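Local coordinates for lipase (PDB 4OPM), which probably hydrolyses the ester bonds of lipids, as a putative triacylglycerol lipase with the alpha/beta hydrolase fold, at residues D144-A152 against N218-F226; D159-L167 against Q208-N218. All coordinates share one frame; numbering follows the deposited sequence.

Interaction 1: D144-A152 against N218-F226; sequences DSGGIFRSA and NKVYTPDSF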
ATOM      1  N   ASP A 144       8.098  -1.790  -3.296  1.00 14.60           N
ATOM      2  CA  ASP A 144       8.775  -2.268  -2.065  1.00 13.83           C
ATOM      3  C   ASP A 144       7.855  -3.264  -1.321  1.00 18.17           C
ATOM      4  O   ASP A 144       7.562  -3.098  -0.132  1.00 17.31           O
ATOM      5  CB  ASP A 144       9.169  -1.080  -1.172  1.00 14.30           C
ATOM      6  CG  ASP A 144      10.112  -0.121  -1.887  1.00 15.57           C
ATOM      7  OD1 ASP A 144       9.656   0.569  -2.820  1.00 16.59           O
ATOM      8  OD2 ASP A 144      11.328  -0.127  -1.565  1.00 16.89           O
ATOM      9  N   SER A 145       7.322  -4.231  -2.074  1.00 15.90           N
ATOM     10  CA  SER A 145       6.342  -5.191  -1.602  1.00 15.19           C
ATOM     11  C   SER A 145       6.897  -6.172  -0.582  1.00 19.43           C
ATOM     12  O   SER A 145       8.043  -6.622  -0.692  1.00 19.14           O
ATOM     13  CB  SER A 145       5.801  -5.995  -2.784  1.00 16.39           C
ATOM     14  OG  SER A 145       4.831  -6.946  -2.370  1.00 20.47           O
ATOM     15  N   GLY A 146       6.023  -6.590   0.321  1.00 17.82           N
ATOM     16  CA  GLY A 146       6.340  -7.659   1.257  1.00 17.90           C
ATOM     17  C   GLY A 146       6.242  -8.997   0.543  1.00 22.45           C
ATOM     18  O   GLY A 146       5.857  -9.078  -0.635  1.00 20.14           O
ATOM     19  N   GLY A 147       6.568 -10.046   1.274  1.00 20.54           N
ATOM     20  CA  GLY A 147       6.558 -11.415   0.794  1.00 21.39           C
ATOM     21  C   GLY A 147       7.497 -12.232   1.650  1.00 24.20           C
ATOM     22  O   GLY A 147       7.970 -11.749   2.680  1.00 24.14           O
ATOM     23  N   ILE A 148       7.783 -13.458   1.232  1.00 20.31           N
ATOM     24  CA  ILE A 148       8.687 -14.333   1.998  1.00 19.83           C
ATOM     25  C   ILE A 148       9.803 -14.711   1.039  1.00 23.52           C
ATOM     26  O   ILE A 148       9.585 -15.476   0.096  1.00 21.81           O
ATOM     27  CB  ILE A 148       7.967 -15.546   2.663  1.00 22.64           C
ATOM     28  CG1 ILE A 148       6.642 -15.099   3.341  1.00 23.44           C
ATOM     29  CG2 ILE A 148       8.912 -16.182   3.667  1.00 24.33           C
ATOM     30  CD1 ILE A 148       5.757 -16.237   3.978  1.00 27.15           C
ATOM     31  N   PHE A 149      10.990 -14.126   1.263  1.00 20.82           N
ATOM     32  CA  PHE A 149      12.094 -14.170   0.325  1.00 20.55           C
ATOM     33  C   PHE A 149      13.342 -14.893   0.800  1.00 25.80           C
ATOM     34  O   PHE A 149      13.739 -14.746   1.952  1.00 26.05           O
ATOM     35  CB  PHE A 149      12.479 -12.713  -0.011  1.00 21.20           C
ATOM     36  CG  PHE A 149      11.320 -11.828  -0.438  1.00 21.65           C
ATOM     37  CD1 PHE A 149      10.740 -11.974  -1.696  1.00 24.40           C
ATOM     38  CD2 PHE A 149      10.823 -10.843   0.410  1.00 23.07           C
ATOM     39  CE1 PHE A 149       9.667 -11.164  -2.092  1.00 24.28           C
ATOM     40  CE2 PHE A 149       9.752 -10.025   0.013  1.00 25.26           C
ATOM     41  CZ  PHE A 149       9.178 -10.193  -1.236  1.00 23.43           C
ATOM     42  N   ARG A 150      14.013 -15.591  -0.131  1.00 24.14           N
ATOM     43  CA  ARG A 150      15.298 -16.242   0.124  1.00 25.36           C
ATOM     44  C   ARG A 150      16.400 -15.195   0.238  1.00 29.19           C
ATOM     45  O   ARG A 150      17.363 -15.409   0.971  1.00 29.50           O
ATOM     46  CB  ARG A 150      15.653 -17.233  -0.996  1.00 27.16           C
ATOM     47  CG  ARG A 150      14.748 -18.443  -1.032  1.00 36.59           C
ATOM     48  CD  ARG A 150      15.228 -19.501  -2.007  1.00 45.04           C
ATOM     49  NE  ARG A 150      14.093 -20.219  -2.585  1.00 59.94           N
ATOM     50  CZ  ARG A 150      13.442 -21.218  -1.990  1.00 75.84           C
ATOM     51  NH1 ARG A 150      13.816 -21.648  -0.790  1.00 63.77           N
ATOM     52  NH2 ARG A 150      12.407 -21.792  -2.591  1.00 60.58           N
ATOM     53  N   SER A 151      16.252 -14.059  -0.481  1.00 25.04           N
ATOM     54  CA  SER A 151      17.264 -12.996  -0.526  1.00 24.83           C
ATOM     55  C   SER A 151      17.073 -11.960   0.603  1.00 27.74           C
ATOM     56  O   SER A 151      17.806 -10.965   0.646  1.00 26.72           O
ATOM     57  CB  SER A 151      17.283 -12.323  -1.898  1.00 27.04           C
ATOM     58  OG  SER A 151      16.088 -11.606  -2.152  1.00 38.08           O
ATOM     59  N   ALA A 152      16.121 -12.237   1.546  1.00 25.40           N
ATOM     60  CA  ALA A 152      15.834 -11.387   2.704  1.00 24.37           C
ATOM     61  C   ALA A 152      17.112 -11.126   3.492  1.00 28.37           C
ATOM     62  O   ALA A 152      17.852 -12.073   3.809  1.00 27.85           O
ATOM     63  CB  ALA A 152      14.803 -12.058   3.596  1.00 25.18           C
ATOM     64  N   ASN A 218       4.289 -15.575   9.105  1.00 23.28           N
ATOM     65  CA  ASN A 218       5.696 -15.839   8.758  1.00 23.66           C
ATOM     66  C   ASN A 218       6.203 -17.165   9.393  1.00 28.23           C
ATOM     67  O   ASN A 218       7.108 -17.802   8.842  1.00 28.77           O
ATOM     68  CB  ASN A 218       6.572 -14.662   9.174  1.00 24.60           C
ATOM     69  CG  ASN A 218       7.997 -14.779   8.694  1.00 36.33           C
ATOM     70  OD1 ASN A 218       8.292 -14.642   7.503  1.00 33.99           O
ATOM     71  ND2 ASN A 218       8.902 -15.081   9.608  1.00 27.50           N
ATOM     72  N   LYS A 219       5.623 -17.585  10.533  1.00 25.61           N
ATOM     73  CA  LYS A 219       5.987 -18.856  11.168  1.00 26.33           C
ATOM     74  C   LYS A 219       5.389 -20.032  10.414  1.00 30.65           C
ATOM     75  O   LYS A 219       5.968 -21.118  10.429  1.00 31.26           O
ATOM     76  CB  LYS A 219       5.536 -18.918  12.634  1.00 29.65           C
ATOM     77  CG  LYS A 219       6.348 -18.022  13.549  1.00 49.02           C
ATOM     78  CD  LYS A 219       5.820 -18.044  14.966  1.00 61.12           C
ATOM     79  CE  LYS A 219       6.586 -17.086  15.840  1.00 71.85           C
ATOM     80  NZ  LYS A 219       5.917 -16.885  17.153  1.00 83.82           N
ATOM     81  N   VAL A 220       4.209 -19.835   9.792  1.00 24.74           N
ATOM     82  CA  VAL A 220       3.489 -20.897   9.075  1.00 24.09           C
ATOM     83  C   VAL A 220       4.069 -21.120   7.670  1.00 27.57           C
ATOM     84  O   VAL A 220       4.321 -22.263   7.287  1.00 27.72           O
ATOM     85  CB  VAL A 220       1.962 -20.600   8.998  1.00 27.61           C
ATOM     86  CG1 VAL A 220       1.231 -21.627   8.128  1.00 27.39           C
ATOM     87  CG2 VAL A 220       1.340 -20.548  10.390  1.00 27.56           C
ATOM     88  N   TYR A 221       4.242 -20.031   6.900  1.00 22.92           N
ATOM     89  CA  TYR A 221       4.675 -20.102   5.512  1.00 21.89           C
ATOM     90  C   TYR A 221       6.158 -19.775   5.343  1.00 26.50           C
ATOM     91  O   TYR A 221       6.782 -19.138   6.192  1.00 26.22           O
ATOM     92  CB  TYR A 221       3.787 -19.189   4.635  1.00 21.17           C
ATOM     93  CG  TYR A 221       2.344 -19.652   4.665  1.00 21.19           C
ATOM     94  CD1 TYR A 221       1.954 -20.823   4.018  1.00 23.11           C
ATOM     95  CD2 TYR A 221       1.380 -18.948   5.382  1.00 21.96           C
ATOM     96  CE1 TYR A 221       0.640 -21.288   4.088  1.00 23.44           C
ATOM     97  CE2 TYR A 221       0.058 -19.401   5.459  1.00 22.73           C
ATOM     98  CZ  TYR A 221      -0.305 -20.572   4.804  1.00 26.76           C
ATOM     99  OH  TYR A 221      -1.590 -21.049   4.845  1.00 24.03           O
ATOM    100  N   THR A 222       6.726 -20.270   4.253  1.00 22.32           N
ATOM    101  CA  THR A 222       8.154 -20.134   3.955  1.00 21.45           C
ATOM    102  C   THR A 222       8.402 -19.521   2.573  1.00 24.54           C
ATOM    103  O   THR A 222       7.441 -19.362   1.817  1.00 23.08           O
ATOM    104  CB  THR A 222       8.769 -21.556   3.951  1.00 23.72           C
ATOM    105  OG1 THR A 222       8.243 -22.276   2.828  1.00 23.53           O
ATOM    106  CG2 THR A 222       8.573 -22.325   5.269  1.00 23.89           C
ATOM    107  N   PRO A 223       9.678 -19.282   2.150  1.00 23.62           N
ATOM    108  CA  PRO A 223       9.912 -18.830   0.763  1.00 23.93           C
ATOM    109  C   PRO A 223       9.417 -19.882  -0.253  1.00 26.32           C
ATOM    110  O   PRO A 223       8.968 -19.505  -1.327  1.00 25.07           O
ATOM    111  CB  PRO A 223      11.430 -18.640   0.706  1.00 25.74           C
ATOM    112  CG  PRO A 223      11.840 -18.430   2.121  1.00 29.72           C
ATOM    113  CD  PRO A 223      10.951 -19.372   2.890  1.00 25.91           C
ATOM    114  N   ASP A 224       9.423 -21.190   0.108  1.00 24.20           N
ATOM    115  CA  ASP A 224       8.861 -22.259  -0.738  1.00 24.02           C
ATOM    116  C   ASP A 224       7.363 -22.012  -0.991  1.00 26.40           C
ATOM    117  O   ASP A 224       6.913 -22.101  -2.130  1.00 26.57           O
ATOM    118  CB  ASP A 224       9.069 -23.645  -0.110  1.00 26.45           C
ATOM    119  CG  ASP A 224      10.420 -24.280  -0.383  1.00 35.03           C
ATOM    120  OD1 ASP A 224      11.196 -23.715  -1.185  1.00 33.09           O
ATOM    121  OD2 ASP A 224      10.699 -25.354   0.194  1.00 41.11           O
ATOM    122  N   SER A 225       6.613 -21.650   0.069  1.00 22.87           N
ATOM    123  CA  SER A 225       5.176 -21.329  -0.017  1.00 23.03           C
ATOM    124  C   SER A 225       4.950 -20.133  -0.932  1.00 25.76           C
ATOM    125  O   SER A 225       4.026 -20.131  -1.752  1.00 25.26           O
ATOM    126  CB  SER A 225       4.597 -21.009   1.364  1.00 25.39           C
ATOM    127  OG  SER A 225       5.065 -21.874   2.382  1.00 25.76           O
ATOM    128  N   PHE A 226       5.820 -19.123  -0.802  1.00 22.96           N
ATOM    129  CA  PHE A 226       5.730 -17.893  -1.579  1.00 21.87           C
ATOM    130  C   PHE A 226       5.994 -18.172  -3.059  1.00 26.87           C
ATOM    131  O   PHE A 226       5.334 -17.573  -3.910  1.00 26.65           O
ATOM    132  CB  PHE A 226       6.700 -16.851  -1.024  1.00 22.49           C
ATOM    133  CG  PHE A 226       6.537 -15.487  -1.646  1.00 22.31           C
ATOM    134  CD1 PHE A 226       5.437 -14.694  -1.341  1.00 24.02           C
ATOM    135  CD2 PHE A 226       7.496 -14.986  -2.519  1.00 23.37           C
ATOM    136  CE1 PHE A 226       5.286 -13.433  -1.924  1.00 23.40           C
ATOM    137  CE2 PHE A 226       7.354 -13.720  -3.090  1.00 24.76           C
ATOM    138  CZ  PHE A 226       6.245 -12.955  -2.792  1.00 22.28           C
TER
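I148 lays its branched side chain over the turn at T222 and P223, where the chain passes from helix 190-220 into helix 223-231. Its two branches divide the work: CD1 comes to 3.6 Å from Y221 CB, while CG2, anti to the backbone N, rests 3.9 Å from P223 CD. The backbone is drawn in as well, since P223 CA donates a CA-H...O contact to I148 O at 3.4 Å. Beyond it the buried F226 turns one ring face to the peptide linking G147 and I148, with I148 N above the rim rather than the centre. With no side chain on G147, F226 CE1 can close to 3.6 Å from G147 CA. F149 meets the same ring obliquely, its CE1 3.6 Å from F226 CE2 and the two planes 73° apart; helix 251-259 packs against F149 as well. Nearer solvent, R150 runs across P223 and ends in a salt bridge. Its NH2 reaches D224 OD1 at 2.7 Å, almost straight at 172° and in the guanidinium plane, while NH1 adds a weak bond to the same oxygen. T222 occupies the N-cap position of helix 223-231. The arrangement is that of an alpha/beta hydrolase in which the loop leaving strand 137-143 is covered by the return from a helical insertion, close to the probable nucleophile elbow at S120.

Interaction 2: D159-L167 against Q208-N218; sequences DPTYLKQLL and QKLVDQLIALN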
ATOM      1  N   ASP A 159      13.428 -11.683  11.321  1.00 28.13           N
ATOM      2  CA  ASP A 159      12.658 -11.870  12.544  1.00 28.25           C
ATOM      3  C   ASP A 159      11.587 -10.775  12.625  1.00 30.99           C
ATOM      4  O   ASP A 159      11.863  -9.690  13.155  1.00 29.94           O
ATOM      5  CB  ASP A 159      13.553 -11.909  13.802  1.00 30.49           C
ATOM      6  CG  ASP A 159      12.798 -12.184  15.098  1.00 37.50           C
ATOM      7  OD1 ASP A 159      11.554 -12.336  15.048  1.00 36.53           O
ATOM      8  OD2 ASP A 159      13.446 -12.219  16.163  1.00 46.71           O
ATOM      9  N   PRO A 160      10.355 -11.067  12.126  1.00 27.92           N
ATOM     10  CA  PRO A 160       9.282 -10.056  12.131  1.00 27.58           C
ATOM     11  C   PRO A 160       8.887  -9.531  13.516  1.00 29.24           C
ATOM     12  O   PRO A 160       8.104  -8.584  13.553  1.00 26.66           O
ATOM     13  CB  PRO A 160       8.113 -10.757  11.432  1.00 29.99           C
ATOM     14  CG  PRO A 160       8.749 -11.822  10.625  1.00 34.45           C
ATOM     15  CD  PRO A 160       9.916 -12.293  11.435  1.00 30.54           C
ATOM     16  N   THR A 161       9.436 -10.084  14.645  1.00 27.64           N
ATOM     17  CA  THR A 161       9.133  -9.535  15.971  0.50 27.60           C
ATOM     18  C   THR A 161       9.708  -8.096  16.031  1.00 29.49           C
ATOM     19  O   THR A 161       9.200  -7.254  16.771  1.00 28.40           O
ATOM     20  CB  THR A 161       9.663 -10.445  17.090  0.50 36.28           C
ATOM     21  OG1 THR A 161       9.323 -11.807  16.801  0.50 37.83           O
ATOM     22  CG2 THR A 161       9.111 -10.067  18.460  0.50 34.87           C
ATOM     23  N   TYR A 162      10.750  -7.816  15.207  1.00 25.50           N
ATOM     24  CA  TYR A 162      11.372  -6.493  15.133  1.00 25.11           C
ATOM     25  C   TYR A 162      10.422  -5.446  14.514  1.00 26.79           C
ATOM     26  O   TYR A 162      10.645  -4.248  14.713  1.00 24.49           O
ATOM     27  CB  TYR A 162      12.697  -6.545  14.385  1.00 26.80           C
ATOM     28  CG  TYR A 162      13.831  -7.016  15.262  1.00 31.22           C
ATOM     29  CD1 TYR A 162      14.129  -8.370  15.381  1.00 33.68           C
ATOM     30  CD2 TYR A 162      14.596  -6.110  15.991  1.00 32.72           C
ATOM     31  CE1 TYR A 162      15.172  -8.811  16.192  1.00 36.96           C
ATOM     32  CE2 TYR A 162      15.640  -6.541  16.810  1.00 34.83           C
ATOM     33  CZ  TYR A 162      15.930  -7.891  16.899  1.00 43.06           C
ATOM     34  OH  TYR A 162      16.967  -8.310  17.697  1.00 45.74           O
ATOM     35  N   LEU A 163       9.327  -5.888  13.833  1.00 23.65           N
ATOM     36  CA  LEU A 163       8.296  -4.974  13.325  1.00 23.57           C
ATOM     37  C   LEU A 163       7.628  -4.217  14.494  1.00 24.74           C
ATOM     38  O   LEU A 163       7.106  -3.123  14.290  1.00 22.54           O
ATOM     39  CB  LEU A 163       7.226  -5.709  12.489  1.00 24.01           C
ATOM     40  CG  LEU A 163       7.652  -6.260  11.118  1.00 28.95           C
ATOM     41  CD1 LEU A 163       6.535  -7.069  10.496  1.00 29.69           C
ATOM     42  CD2 LEU A 163       8.096  -5.141  10.159  1.00 28.80           C
ATOM     43  N   LYS A 164       7.695  -4.772  15.726  1.00 22.36           N
ATOM     44  CA  LYS A 164       7.141  -4.103  16.911  1.00 22.53           C
ATOM     45  C   LYS A 164       7.876  -2.784  17.218  1.00 27.23           C
ATOM     46  O   LYS A 164       7.269  -1.885  17.799  1.00 27.27           O
ATOM     47  CB  LYS A 164       7.180  -5.026  18.137  1.00 24.38           C
ATOM     48  CG  LYS A 164       6.187  -6.170  18.027  1.00 33.05           C
ATOM     49  CD  LYS A 164       6.350  -7.144  19.184  1.00 44.69           C
ATOM     50  CE  LYS A 164       5.402  -8.308  19.076  1.00 58.63           C
ATOM     51  NZ  LYS A 164       4.024  -7.930  19.489  1.00 71.38           N
ATOM     52  N   GLN A 165       9.173  -2.668  16.821  1.00 23.76           N
ATOM     53  CA  GLN A 165       9.979  -1.447  17.032  1.00 23.26           C
ATOM     54  C   GLN A 165       9.507  -0.297  16.141  1.00 25.93           C
ATOM     55  O   GLN A 165       9.862   0.861  16.386  1.00 24.61           O
ATOM     56  CB  GLN A 165      11.467  -1.722  16.757  1.00 24.28           C
ATOM     57  CG  GLN A 165      12.083  -2.795  17.673  1.00 25.72           C
ATOM     58  CD  GLN A 165      13.576  -2.931  17.525  1.00 35.50           C
ATOM     59  OE1 GLN A 165      14.189  -2.498  16.544  1.00 28.07           O
ATOM     60  NE2 GLN A 165      14.192  -3.588  18.490  1.00 31.65           N
ATOM     61  N   LEU A 166       8.728  -0.620  15.096  1.00 22.03           N
ATOM     62  CA  LEU A 166       8.219   0.349  14.126  1.00 21.27           C
ATOM     63  C   LEU A 166       6.803   0.845  14.475  1.00 25.10           C
ATOM     64  O   LEU A 166       6.268   1.714  13.771  1.00 24.68           O
ATOM     65  CB  LEU A 166       8.241  -0.271  12.713  1.00 20.76           C
ATOM     66  CG  LEU A 166       9.615  -0.732  12.187  1.00 24.57           C
ATOM     67  CD1 LEU A 166       9.489  -1.312  10.801  1.00 24.56           C
ATOM     68  CD2 LEU A 166      10.642   0.395  12.215  1.00 25.39           C
ATOM     69  N   LEU A 167       6.211   0.302  15.555  1.00 23.98           N
ATOM     70  CA  LEU A 167       4.880   0.688  16.036  0.50 24.25           C
ATOM     71  C   LEU A 167       4.889   2.106  16.590  1.00 27.32           C
ATOM     72  O   LEU A 167       5.802   2.458  17.343  1.00 27.41           O
ATOM     73  CB  LEU A 167       4.432  -0.279  17.140  0.50 25.39           C
ATOM     74  CG  LEU A 167       3.530  -1.438  16.757  0.50 31.03           C
ATOM     75  CD1 LEU A 167       4.083  -2.264  15.601  0.50 30.97           C
ATOM     76  CD2 LEU A 167       3.282  -2.315  17.949  0.50 35.37           C
ATOM     77  N   GLN A 208      -1.030  -3.408  16.362  1.00 20.72           N
ATOM     78  CA  GLN A 208      -0.398  -4.469  17.141  1.00 21.79           C
ATOM     79  C   GLN A 208      -1.005  -5.837  16.755  1.00 23.71           C
ATOM     80  O   GLN A 208      -0.258  -6.808  16.589  1.00 23.29           O
ATOM     81  CB  GLN A 208      -0.547  -4.190  18.652  1.00 24.88           C
ATOM     82  CG  GLN A 208       0.131  -5.227  19.576  1.00 48.63           C
ATOM     83  CD  GLN A 208       1.653  -5.247  19.507  1.00 76.50           C
ATOM     84  OE1 GLN A 208       2.266  -5.920  18.666  1.00 75.14           O
ATOM     85  NE2 GLN A 208       2.298  -4.544  20.424  1.00 68.78           N
ATOM     86  N   LYS A 209      -2.340  -5.897  16.563  1.00 21.52           N
ATOM     87  CA  LYS A 209      -3.031  -7.136  16.172  1.00 22.64           C
ATOM     88  C   LYS A 209      -2.566  -7.575  14.773  1.00 25.25           C
ATOM     89  O   LYS A 209      -2.292  -8.758  14.570  1.00 24.45           O
ATOM     90  CB  LYS A 209      -4.563  -6.966  16.215  1.00 25.21           C
ATOM     91  CG  LYS A 209      -5.112  -6.902  17.629  1.00 33.84           C
ATOM     92  CD  LYS A 209      -6.605  -6.622  17.647  1.00 42.94           C
ATOM     93  CE  LYS A 209      -7.167  -6.800  19.036  1.00 53.11           C
ATOM     94  NZ  LYS A 209      -8.620  -6.503  19.078  1.00 62.83           N
ATOM     95  N   LEU A 210      -2.457  -6.612  13.836  1.00 22.16           N
ATOM     96  CA  LEU A 210      -1.986  -6.846  12.467  0.50 20.91           C
ATOM     97  C   LEU A 210      -0.573  -7.445  12.497  1.00 24.78           C
ATOM     98  O   LEU A 210      -0.315  -8.463  11.852  1.00 24.52           O
ATOM     99  CB  LEU A 210      -2.002  -5.525  11.666  0.50 20.14           C
ATOM    100  CG  LEU A 210      -3.334  -5.133  11.048  0.50 23.57           C
ATOM    101  CD1 LEU A 210      -3.488  -3.614  10.992  0.50 23.41           C
ATOM    102  CD2 LEU A 210      -3.471  -5.709   9.652  0.50 25.15           C
ATOM    103  N   VAL A 211       0.331  -6.825  13.285  1.00 19.60           N
ATOM    104  CA  VAL A 211       1.727  -7.260  13.437  1.00 19.73           C
ATOM    105  C   VAL A 211       1.777  -8.680  14.033  1.00 22.98           C
ATOM    106  O   VAL A 211       2.500  -9.522  13.512  1.00 23.11           O
ATOM    107  CB  VAL A 211       2.549  -6.245  14.271  1.00 22.70           C
ATOM    108  CG1 VAL A 211       3.879  -6.835  14.742  1.00 22.56           C
ATOM    109  CG2 VAL A 211       2.784  -4.976  13.453  1.00 21.78           C
ATOM    110  N   ASP A 212       0.990  -8.957  15.086  1.00 19.05           N
ATOM    111  CA  ASP A 212       0.995 -10.300  15.688  1.00 20.51           C
ATOM    112  C   ASP A 212       0.586 -11.368  14.669  1.00 23.90           C
ATOM    113  O   ASP A 212       1.181 -12.455  14.656  1.00 24.03           O
ATOM    114  CB  ASP A 212       0.082 -10.339  16.915  1.00 23.98           C
ATOM    115  CG  ASP A 212       0.674  -9.614  18.111  1.00 36.69           C
ATOM    116  OD1 ASP A 212       1.926  -9.535  18.201  1.00 37.06           O
ATOM    117  OD2 ASP A 212      -0.102  -9.219  19.008  1.00 43.86           O
ATOM    118  N   GLN A 213      -0.402 -11.044  13.806  1.00 20.75           N
ATOM    119  CA  GLN A 213      -0.906 -11.926  12.748  0.50 21.39           C
ATOM    120  C   GLN A 213       0.181 -12.154  11.693  1.00 25.06           C
ATOM    121  O   GLN A 213       0.321 -13.261  11.169  1.00 24.11           O
ATOM    122  CB  GLN A 213      -2.172 -11.325  12.098  0.50 22.45           C
ATOM    123  CG  GLN A 213      -3.404 -11.280  13.005  0.50 32.48           C
ATOM    124  CD  GLN A 213      -3.993 -12.637  13.265  0.50 49.56           C
ATOM    125  OE1 GLN A 213      -4.631 -13.241  12.399  0.50 45.00           O
ATOM    126  NE2 GLN A 213      -3.805 -13.136  14.474  0.50 42.19           N
ATOM    127  N   LEU A 214       0.956 -11.082  11.379  1.00 22.53           N
ATOM    128  CA  LEU A 214       2.047 -11.153  10.403  1.00 23.35           C
ATOM    129  C   LEU A 214       3.162 -12.067  10.913  1.00 25.26           C
ATOM    130  O   LEU A 214       3.686 -12.885  10.157  1.00 24.16           O
ATOM    131  CB  LEU A 214       2.624  -9.756  10.147  1.00 23.99           C
ATOM    132  CG  LEU A 214       2.052  -8.988   9.010  1.00 30.00           C
ATOM    133  CD1 LEU A 214       2.708  -7.613   8.947  1.00 29.76           C
ATOM    134  CD2 LEU A 214       2.292  -9.728   7.679  1.00 32.13           C
ATOM    135  N   ILE A 215       3.503 -11.935  12.209  1.00 21.77           N
ATOM    136  CA  ILE A 215       4.515 -12.759  12.872  1.00 21.08           C
ATOM    137  C   ILE A 215       4.093 -14.237  12.775  1.00 25.82           C
ATOM    138  O   ILE A 215       4.898 -15.071  12.358  1.00 25.98           O
ATOM    139  CB  ILE A 215       4.736 -12.291  14.340  1.00 24.34           C
ATOM    140  CG1 ILE A 215       5.407 -10.883  14.391  1.00 23.67           C
ATOM    141  CG2 ILE A 215       5.556 -13.322  15.140  1.00 25.83           C
ATOM    142  CD1 ILE A 215       5.314 -10.216  15.756  1.00 26.80           C
ATOM    143  N   ALA A 216       2.817 -14.539  13.112  1.00 22.84           N
ATOM    144  CA  ALA A 216       2.265 -15.899  13.050  1.00 22.02           C
ATOM    145  C   ALA A 216       2.257 -16.427  11.601  1.00 25.35           C
ATOM    146  O   ALA A 216       2.623 -17.583  11.395  1.00 25.04           O
ATOM    147  CB  ALA A 216       0.861 -15.934  13.632  1.00 22.75           C
ATOM    148  N   LEU A 217       1.887 -15.581  10.603  1.00 21.62           N
ATOM    149  CA  LEU A 217       1.864 -15.962   9.182  1.00 21.05           C
ATOM    150  C   LEU A 217       3.271 -16.354   8.699  1.00 26.14           C
ATOM    151  O   LEU A 217       3.433 -17.380   8.019  1.00 24.80           O
ATOM    152  CB  LEU A 217       1.291 -14.819   8.317  1.00 20.16           C
ATOM    153  CG  LEU A 217       0.977 -15.168   6.863  1.00 24.59           C
ATOM    154  CD1 LEU A 217      -0.330 -15.967   6.748  1.00 25.18           C
ATOM    155  CD2 LEU A 217       0.865 -13.895   6.027  1.00 26.55           C
ATOM    156  N   ASN A 218       4.289 -15.575   9.105  1.00 23.28           N
ATOM    157  CA  ASN A 218       5.696 -15.839   8.758  1.00 23.66           C
ATOM    158  C   ASN A 218       6.203 -17.165   9.393  1.00 28.23           C
ATOM    159  O   ASN A 218       7.108 -17.802   8.842  1.00 28.77           O
ATOM    160  CB  ASN A 218       6.572 -14.662   9.174  1.00 24.60           C
ATOM    161  CG  ASN A 218       7.997 -14.779   8.694  1.00 36.33           C
ATOM    162  OD1 ASN A 218       8.292 -14.642   7.503  1.00 33.99           O
ATOM    163  ND2 ASN A 218       8.902 -15.081   9.608  1.00 27.50           N
TER
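The 3-10 segment 160-166 runs antiparallel to the last turns of helix 190-220, with CA atoms nearest at P160 and I215, then L163 and V211, finally L167 and Q208. At the first level I215 brings CG1 to 3.6 Å from P160 O. One turn beyond, the P160 ring sits over a face of the N218 amide, its CG 3.4 Å from N218 ND2. An Asx turn starts the segment: D159 OD1 accepts from T161 N, which approaches from above the carboxylate plane. Both elements belong to the helical insertion between strands 137-143 and 237-242, the place where alpha/beta hydrolases commonly carry a cap, and L163 lies near the probable catalytic triad. The side chains of L163 and L214 cross at about a right angle, with L163 CD1 4.2 Å from L214 CD1, and in one of two conformers L167 brings CD1 to 3.7 Å from V211 CG2. Along the outer edge K164 extends nearly straight until chi4 (-77°) bends NZ between two acceptors on successive turns of the helix. One bond goes to D212 OD1 at 2.9 Å, on the syn side of the carboxylate, and completes a salt bridge. The other, 2.8 Å long, reaches Q208 OE1 from 49° above the carbonyl plane. The K164 stem crosses I215 likewise, its CE 3.8 Å from I215 CD1. L214 also touches helix 94-107, which L217 meets too.

Interactions 1 and 2 lie about 14 Å apart, centre to centre, on the same side of the chain's centre, and both draw on helix 190-220. N218 belongs to both: interaction 2 uses the helix up to this residue, and interaction 1 takes over from it, through the turn into helix 223-231. In sequence one is nested within the other, because 159-167 and 208-218, apart from the shared N218, fall inside the loop closed by 144-152 and 218-226. No strand lies in that loop. The pair thus illustrates how an insertion can be held at two levels, at its junction with the sheet-bearing body and within its own helical layer, near the probable active site of this putative lipase.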